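Side-chain contacts in 2-C-methyl-D-erythritol 4-phosphate cytidylyltransferase (Thermus thermophilus HB8, PDB 2PX7), which probably catalyses the transfer of a cytidylyl group from CTP to 2-C-methyl-D-erythritol 4-phosphate, the second step of the DXP route to isoprenoid precursors: residues K217-H220 and P221-V225; G50-L54 and L55-L59; L110-D113 and V114-F118. One frame throughout, in Å; residues are numbered along the deposited sequence.

Contact 1 (K217-H220 and P221-V225)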
loop_
_atom_site.group_PDB
_atom_site.type_symbol
_atom_site.label_atom_id
_atom_site.label_comp_id
_atom_site.label_asym_id
_atom_site.label_seq_id
_atom_site.Cartn_x
_atom_site.Cartn_y
_atom_site.Cartn_z
ATOM N N LYS A 217 -2.168 2.481 -7.299
ATOM C CA LYS A 217 -3.181 2.203 -8.303
ATOM C C LYS A 217 -4.528 2.646 -7.745
ATOM O O LYS A 217 -4.842 2.351 -6.603
ATOM C CB LYS A 217 -3.192 0.702 -8.646
ATOM C CG LYS A 217 -4.157 0.308 -9.752
ATOM C CD LYS A 217 -4.060 -1.178 -10.139
ATOM C CE LYS A 217 -4.597 -1.382 -11.576
ATOM N NZ LYS A 217 -4.992 -2.802 -11.895
ATOM N N ILE A 218 -5.310 3.372 -8.544
ATOM C CA ILE A 218 -6.678 3.719 -8.147
ATOM C C ILE A 218 -7.600 2.573 -8.531
ATOM O O ILE A 218 -7.904 2.359 -9.719
ATOM C CB ILE A 218 -7.169 5.044 -8.763
ATOM C CG1 ILE A 218 -6.252 6.192 -8.342
ATOM C CG2 ILE A 218 -8.638 5.298 -8.365
ATOM C CD1 ILE A 218 -6.513 7.511 -9.065
ATOM N N THR A 219 -8.011 1.811 -7.525
ATOM C CA THR A 219 -8.857 0.650 -7.733
ATOM C C THR A 219 -10.228 0.828 -7.085
ATOM O O THR A 219 -11.257 0.640 -7.736
ATOM C CB THR A 219 -8.199 -0.595 -7.157
ATOM O OG1 THR A 219 -6.896 -0.747 -7.736
ATOM C CG2 THR A 219 -9.038 -1.836 -7.458
ATOM N N HIS A 220 -10.225 1.190 -5.801
ATOM C CA HIS A 220 -11.426 1.169 -4.974
ATOM C C HIS A 220 -11.843 2.608 -4.673
ATOM O O HIS A 220 -11.052 3.524 -4.884
ATOM C CB HIS A 220 -11.159 0.374 -3.686
ATOM C CG HIS A 220 -10.762 -1.060 -3.910
ATOM N ND1 HIS A 220 -9.484 -1.525 -3.673
ATOM C CD2 HIS A 220 -11.482 -2.140 -4.306
ATOM C CE1 HIS A 220 -9.430 -2.823 -3.927
ATOM N NE2 HIS A 220 -10.629 -3.221 -4.313
ATOM N N PRO A 221 -13.100 2.827 -4.225
ATOM C CA PRO A 221 -13.610 4.188 -4.008
ATOM C C PRO A 221 -12.753 5.073 -3.104
ATOM O O PRO A 221 -12.580 6.253 -3.406
ATOM C CB PRO A 221 -14.992 3.947 -3.388
ATOM C CG PRO A 221 -15.410 2.660 -3.978
ATOM C CD PRO A 221 -14.148 1.827 -3.946
ATOM N N GLN A 222 -12.211 4.517 -2.021
ATOM C CA GLN A 222 -11.336 5.302 -1.142
ATOM C C GLN A 222 -9.952 5.595 -1.733
ATOM O O GLN A 222 -9.289 6.543 -1.317
ATOM C CB GLN A 222 -11.272 4.728 0.295
ATOM C CG GLN A 222 -11.345 3.210 0.419
ATOM C CD GLN A 222 -11.017 2.695 1.831
ATOM O OE1 GLN A 222 -9.936 2.152 2.064
ATOM N NE2 GLN A 222 -11.958 2.848 2.763
ATOM N N ASP A 223 -9.525 4.812 -2.725
ATOM C CA ASP A 223 -8.315 5.153 -3.490
ATOM C C ASP A 223 -8.521 6.471 -4.242
ATOM O O ASP A 223 -7.657 7.349 -4.232
ATOM C CB ASP A 223 -7.934 4.033 -4.468
ATOM C CG ASP A 223 -7.578 2.736 -3.770
ATOM O OD1 ASP A 223 -7.077 2.783 -2.623
ATOM O OD2 ASP A 223 -7.791 1.660 -4.370
ATOM N N LEU A 224 -9.686 6.594 -4.876
ATOM C CA LEU A 224 -10.060 7.789 -5.637
ATOM C C LEU A 224 -10.058 9.053 -4.777
ATOM O O LEU A 224 -9.500 10.083 -5.178
ATOM C CB LEU A 224 -11.420 7.593 -6.317
ATOM C CG LEU A 224 -11.957 8.730 -7.194
ATOM C CD1 LEU A 224 -10.943 9.155 -8.248
ATOM C CD2 LEU A 224 -13.264 8.302 -7.846
ATOM N N VAL A 225 -10.665 8.959 -3.594
ATOM C CA VAL A 225 -10.680 10.064 -2.629
ATOM C C VAL A 225 -9.263 10.495 -2.229
ATOM O O VAL A 225 -8.938 11.678 -2.291
ATOM C CB VAL A 225 -11.544 9.719 -1.389
ATOM C CG1 VAL A 225 -11.503 10.848 -0.349
ATOM C CG2 VAL A 225 -12.983 9.419 -1.818
#
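Between Ile218 and Asp223 the chain bends back on itself: their CA atoms stand 5.1 Å apart as the loop passes into the first turn of helix 221-231. His220 is the N-cap of that helix. Its carbonyl O takes two weak bonds from the opening turn, Asp223 N at 2.9 Å and Leu224 N at 3.4 Å, and Pro221, which has no N-H to offer, occupies the first helical position.

The side chain that ties loop to helix is Asp223. CG lies anti to the carbonyl carbon and beside the backbone N (chi1 -63°), which sends the carboxylate back over the helix start. There OD2 accepts two backbone donors: His220 N at 2.9 Å in a nearly straight bond (166°), and Thr219 N at 3.2 Å. The two N-H groups arrive from opposite faces of the carboxylate plane. Thr219 N meets OD2 on its anti side, whereas His220 N comes from above the plane, 36° out of it. The third helical residue thus turns its carboxylate back to the N-H of the N-cap and to the one before it; the histidine side chain gives no reciprocal cap, so this is not a full capping box. The negative charge also sits at the helix N-terminus, where the helix dipole would probably favour it. The His220 ring runs alongside the carboxylate, and Thr219 CG2 covers the centre of one ring face. On the apolar side, Ile218 CG2 packs against Leu224 CB at 4.1 Å.

Lys217, predicted to position MEP, lies against Ala115, and Ile218 O accepts from Lys44, a predicted transition-state stabiliser. Leu224 leans on Leu47 and Val49, while Gln222 reaches Ala213 of the second subunit, placing this helix start, in the chain after strand 207-210, at the subunit interface.

Contact 2 (G50-L54 and L55-L59)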
loop_
_atom_site.group_PDB
_atom_site.type_symbol
_atom_site.label_atom_id
_atom_site.label_comp_id
_atom_site.label_asym_id
_atom_site.label_seq_id
_atom_site.Cartn_x
_atom_site.Cartn_y
_atom_site.Cartn_z
ATOM N N GLY A 50 -9.222 15.289 -9.942
ATOM C CA GLY A 50 -8.766 16.656 -9.656
ATOM C C GLY A 50 -8.420 17.555 -10.833
ATOM O O GLY A 50 -7.360 18.205 -10.838
ATOM N N GLY A 51 -9.300 17.610 -11.828
ATOM C CA GLY A 51 -9.082 18.509 -12.965
ATOM C C GLY A 51 -8.166 17.988 -14.066
ATOM O O GLY A 51 -7.575 18.776 -14.827
ATOM N N ARG A 52 -8.039 16.660 -14.131
ATOM C CA ARG A 52 -7.390 15.943 -15.231
ATOM C C ARG A 52 -7.950 14.527 -15.210
ATOM O O ARG A 52 -8.158 13.962 -14.131
ATOM C CB ARG A 52 -5.874 15.888 -15.044
ATOM C CG ARG A 52 -5.095 17.009 -15.682
ATOM C CD ARG A 52 -3.672 16.991 -15.195
ATOM N NE ARG A 52 -2.801 17.778 -16.056
ATOM C CZ ARG A 52 -1.473 17.793 -15.974
ATOM N NH1 ARG A 52 -0.847 17.056 -15.065
ATOM N NH2 ARG A 52 -0.766 18.543 -16.811
ATOM N N THR A 53 -8.215 13.951 -16.381
ATOM C CA THR A 53 -8.582 12.532 -16.441
ATOM C C THR A 53 -7.325 11.706 -16.160
ATOM O O THR A 53 -6.210 12.218 -16.235
ATOM C CB THR A 53 -9.182 12.111 -17.798
ATOM O OG1 THR A 53 -8.184 12.230 -18.809
ATOM C CG2 THR A 53 -10.414 12.968 -18.168
ATOM N N LEU A 54 -7.508 10.435 -15.821
ATOM C CA LEU A 54 -6.372 9.521 -15.641
ATOM C C LEU A 54 -5.453 9.545 -16.858
ATOM O O LEU A 54 -4.235 9.670 -16.727
ATOM C CB LEU A 54 -6.871 8.105 -15.339
ATOM C CG LEU A 54 -7.411 7.897 -13.921
ATOM C CD1 LEU A 54 -7.840 6.455 -13.701
ATOM C CD2 LEU A 54 -6.353 8.300 -12.897
ATOM N N LEU A 55 -6.053 9.480 -18.048
ATOM C CA LEU A 55 -5.285 9.520 -19.294
ATOM C C LEU A 55 -4.409 10.766 -19.369
ATOM O O LEU A 55 -3.225 10.685 -19.696
ATOM C CB LEU A 55 -6.208 9.399 -20.528
ATOM C CG LEU A 55 -5.508 9.517 -21.894
ATOM C CD1 LEU A 55 -4.550 8.350 -22.115
ATOM C CD2 LEU A 55 -6.519 9.622 -23.036
ATOM N N GLU A 56 -4.992 11.916 -19.043
ATOM C CA GLU A 56 -4.268 13.186 -19.058
ATOM C C GLU A 56 -3.132 13.182 -18.050
ATOM O O GLU A 56 -2.034 13.644 -18.351
ATOM C CB GLU A 56 -5.229 14.361 -18.832
ATOM C CG GLU A 56 -6.168 14.610 -20.031
ATOM C CD GLU A 56 -7.279 15.619 -19.762
ATOM O OE1 GLU A 56 -7.551 15.955 -18.585
ATOM O OE2 GLU A 56 -7.899 16.076 -20.755
ATOM N N TRP A 57 -3.386 12.621 -16.867
ATOM C CA TRP A 57 -2.316 12.420 -15.880
ATOM C C TRP A 57 -1.156 11.583 -16.421
ATOM O O TRP A 57 -0.017 12.014 -16.315
ATOM C CB TRP A 57 -2.844 11.817 -14.567
ATOM C CG TRP A 57 -3.621 12.766 -13.700
ATOM C CD1 TRP A 57 -4.970 12.734 -13.455
ATOM C CD2 TRP A 57 -3.104 13.873 -12.939
ATOM N NE1 TRP A 57 -5.323 13.751 -12.609
ATOM C CE2 TRP A 57 -4.202 14.463 -12.267
ATOM C CE3 TRP A 57 -1.826 14.418 -12.756
ATOM C CZ2 TRP A 57 -4.064 15.584 -11.425
ATOM C CZ3 TRP A 57 -1.685 15.548 -11.927
ATOM C CH2 TRP A 57 -2.804 16.108 -11.264
ATOM N N THR A 58 -1.411 10.407 -17.015
ATOM C CA THR A 58 -0.259 9.609 -17.499
ATOM C C THR A 58 0.439 10.271 -18.674
ATOM O O THR A 58 1.650 10.211 -18.761
ATOM C CB THR A 58 -0.503 8.061 -17.781
ATOM O OG1 THR A 58 -0.864 7.838 -19.152
ATOM C CG2 THR A 58 -1.491 7.445 -16.858
ATOM N N LEU A 59 -0.316 10.915 -19.560
ATOM C CA LEU A 59 0.293 11.613 -20.701
ATOM C C LEU A 59 1.240 12.736 -20.292
ATOM O O LEU A 59 2.257 12.960 -20.953
ATOM C CB LEU A 59 -0.763 12.110 -21.699
ATOM C CG LEU A 59 -1.519 11.001 -22.453
ATOM C CD1 LEU A 59 -2.422 11.575 -23.522
ATOM C CD2 LEU A 59 -0.565 9.975 -23.061
#
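Arg52 lies over the Trp57 indole, CB making the closest approach and the guanidinium reaching only the rim of the ring. CB stands over the face of the five-membered ring, 3.5 Å from its centroid, in a CH-pi contact, and CD follows over the middle of the bicycle. From there the extended chain carries the guanidinium toward the far rim of the six-membered ring, where CZ is 5.0 Å from that ring's centroid and 26° off its normal. The cation-pi interaction is therefore off-centre. The guanidinium also stands almost upright on the indole, the planes 88° apart, and presents an edge to CE3 and CZ3.

Just beyond Arg52, the loop becomes helix 54-61 through a capping box formed by Thr53 and Glu56. Thr53 OG1 sits between the backbone N and the carbonyl carbon (chi1 66°), from where it accepts Glu56 N at 3.2 Å. In return, Glu56 OE1 accepts Thr53 N at 3.1 Å, the N-H coming from above the carboxylate plane. Each residue thus uses its side chain to satisfy the other's backbone N-H at the helix N-terminus. Glu56 is not ion-paired with Arg52: NE of Arg52 and OE1 of Glu56 are 5.7 Å apart. Regular helical bonds take over at once, Trp57 N to Thr53 O at 2.9 Å and Thr58 N to Leu54 O at 2.9 Å.

The indole is fixed from outside this stretch as well. Trp57 NE1 donates to Val49 O, and the ring meets that of Phe118 edge-to-face. Gly50, at positive phi, brings the loop past the indole, its O 4.3 Å from Trp57 CZ2. Leu54 also rests on Val49, and Leu55 packs on Val70 of strand 67-72.

Contact 3 (L110-D113 and V114-F118)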
loop_
_atom_site.group_PDB
_atom_site.type_symbol
_atom_site.label_atom_id
_atom_site.label_comp_id
_atom_site.label_asym_id
_atom_site.label_seq_id
_atom_site.Cartn_x
_atom_site.Cartn_y
_atom_site.Cartn_z
ATOM N N LEU A 110 8.267 1.313 -22.226
ATOM C CA LEU A 110 7.718 1.405 -20.876
ATOM C C LEU A 110 6.238 1.080 -20.954
ATOM O O LEU A 110 5.527 1.588 -21.826
ATOM C CB LEU A 110 7.932 2.794 -20.283
ATOM C CG LEU A 110 9.382 3.226 -20.000
ATOM C CD1 LEU A 110 9.439 4.716 -19.696
ATOM C CD2 LEU A 110 10.023 2.423 -18.836
ATOM N N VAL A 111 5.784 0.194 -20.079
ATOM C CA VAL A 111 4.381 -0.178 -20.046
ATOM C C VAL A 111 3.790 0.300 -18.714
ATOM O O VAL A 111 4.312 -0.034 -17.644
ATOM C CB VAL A 111 4.190 -1.705 -20.164
ATOM C CG1 VAL A 111 2.708 -2.036 -20.414
ATOM C CG2 VAL A 111 5.090 -2.278 -21.271
ATOM N N HIS A 112 2.711 1.070 -18.786
ATOM C CA HIS A 112 2.192 1.728 -17.602
ATOM C C HIS A 112 0.682 1.597 -17.434
ATOM O O HIS A 112 -0.061 1.725 -18.392
ATOM C CB HIS A 112 2.615 3.205 -17.577
ATOM C CG HIS A 112 2.214 3.915 -16.322
ATOM N ND1 HIS A 112 2.752 3.606 -15.090
ATOM C CD2 HIS A 112 1.309 4.898 -16.102
ATOM C CE1 HIS A 112 2.205 4.380 -14.168
ATOM N NE2 HIS A 112 1.323 5.171 -14.756
ATOM N N ASP A 113 0.260 1.310 -16.200
ATOM C CA ASP A 113 -1.140 1.274 -15.812
ATOM C C ASP A 113 -1.666 2.677 -15.712
ATOM O O ASP A 113 -1.126 3.456 -14.944
ATOM C CB ASP A 113 -1.293 0.695 -14.412
ATOM C CG ASP A 113 -1.004 -0.755 -14.347
ATOM O OD1 ASP A 113 -0.848 -1.408 -15.417
ATOM O OD2 ASP A 113 -0.920 -1.259 -13.194
ATOM N N VAL A 114 -2.736 2.985 -16.444
ATOM C CA VAL A 114 -3.354 4.316 -16.425
ATOM C C VAL A 114 -4.000 4.649 -15.059
ATOM O O VAL A 114 -4.243 5.816 -14.750
ATOM C CB VAL A 114 -4.380 4.483 -17.621
ATOM C CG1 VAL A 114 -5.721 3.828 -17.299
ATOM C CG2 VAL A 114 -4.570 5.949 -17.988
ATOM N N ALA A 115 -4.275 3.621 -14.251
ATOM C CA ALA A 115 -4.786 3.817 -12.888
ATOM C C ALA A 115 -3.715 4.247 -11.875
ATOM O O ALA A 115 -4.034 4.420 -10.703
ATOM C CB ALA A 115 -5.527 2.558 -12.384
ATOM N N ARG A 116 -2.467 4.424 -12.328
ATOM C CA ARG A 116 -1.377 4.987 -11.504
ATOM C C ARG A 116 -0.986 6.383 -12.025
ATOM O O ARG A 116 0.011 6.521 -12.705
ATOM C CB ARG A 116 -0.150 4.038 -11.473
ATOM C CG ARG A 116 -0.440 2.619 -10.936
ATOM C CD ARG A 116 0.741 1.582 -11.128
ATOM N NE ARG A 116 0.688 0.579 -10.064
ATOM C CZ ARG A 116 0.276 -0.670 -10.207
ATOM N NH1 ARG A 116 -0.088 -1.124 -11.410
ATOM N NH2 ARG A 116 0.220 -1.482 -9.153
ATOM N N PRO A 117 -1.793 7.424 -11.730
ATOM C CA PRO A 117 -1.525 8.765 -12.291
ATOM C C PRO A 117 -0.320 9.526 -11.729
ATOM O O PRO A 117 0.270 10.343 -12.445
ATOM C CB PRO A 117 -2.817 9.526 -12.000
ATOM C CG PRO A 117 -3.380 8.857 -10.769
ATOM C CD PRO A 117 -3.018 7.409 -10.896
ATOM N N PHE A 118 0.060 9.262 -10.478
ATOM C CA PHE A 118 1.082 10.077 -9.810
ATOM C C PHE A 118 2.440 9.394 -9.829
ATOM O O PHE A 118 3.005 9.016 -8.804
ATOM C CB PHE A 118 0.632 10.481 -8.395
ATOM C CG PHE A 118 -0.759 11.075 -8.350
ATOM C CD1 PHE A 118 -1.082 12.183 -9.132
ATOM C CD2 PHE A 118 -1.738 10.527 -7.534
ATOM C CE1 PHE A 118 -2.358 12.728 -9.108
ATOM C CE2 PHE A 118 -3.021 11.073 -7.493
ATOM C CZ PHE A 118 -3.333 12.173 -8.286
HETATM O O HOH W 1 -3.316 1.227 -18.712
#
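Asp113 and Arg116 close a buried type I beta turn at the C-terminal end of strand 108-111, near the centre of the folded chain, where the central sheet gives way to the loop before helix 121-134. The turn bond runs from Arg116 N to Asp113 O at 3.1 Å.

His112 braces this turn. With CG anti to the backbone N (chi1 -175°), its ring swings forward along the loop, and NE2 donates to Arg116 O at 2.8 Å. The acceptor lies within 6° of the ring plane, and CE1 rests against Arg116 CB at 3.6 Å. Replacing His112 with an alanine would probably leave Arg116 O without this donor and open a gap beside Arg116 CB. A water accepts from Val114 N at 2.9 Å.

Arg116 and Asp113 run side by side and form a salt bridge, but their modelled separation is implausibly short and its detail doubtful. Each has another ionic partner: Asp113 OD1 pairs with Arg93, and Arg116 NH2 with Asp145 of the second subunit.

Around the turn, His112 and Val114 touch Thr58 of helix 54-61, Arg116 packs on Gln168 and Thr169 of strand 165-174, and Phe118 packs on helix 221-231.

Contact 3 is the buried member, about 5 Å from its centre to the chain centre, whereas contact 1 lies at the surface against the second subunit and contact 2 is partly buried. Contacts 1 and 2 both start helices, and in each a first-turn acid accepts from backbone N-H groups, two for Asp223 and one for Glu56; only contact 2 adds the reciprocal threonine cap. Contact 3 relies on a turn bond and a histidine bond to a carbonyl, with charges also paired outside it. It also joins the others: Ala115 O probably accepts from Ile218 N, and Trp57 CB meets Pro117 CB. Ile218 and Leu54 pack together, so all three contacts meet near Lys44, a predicted transition-state stabiliser.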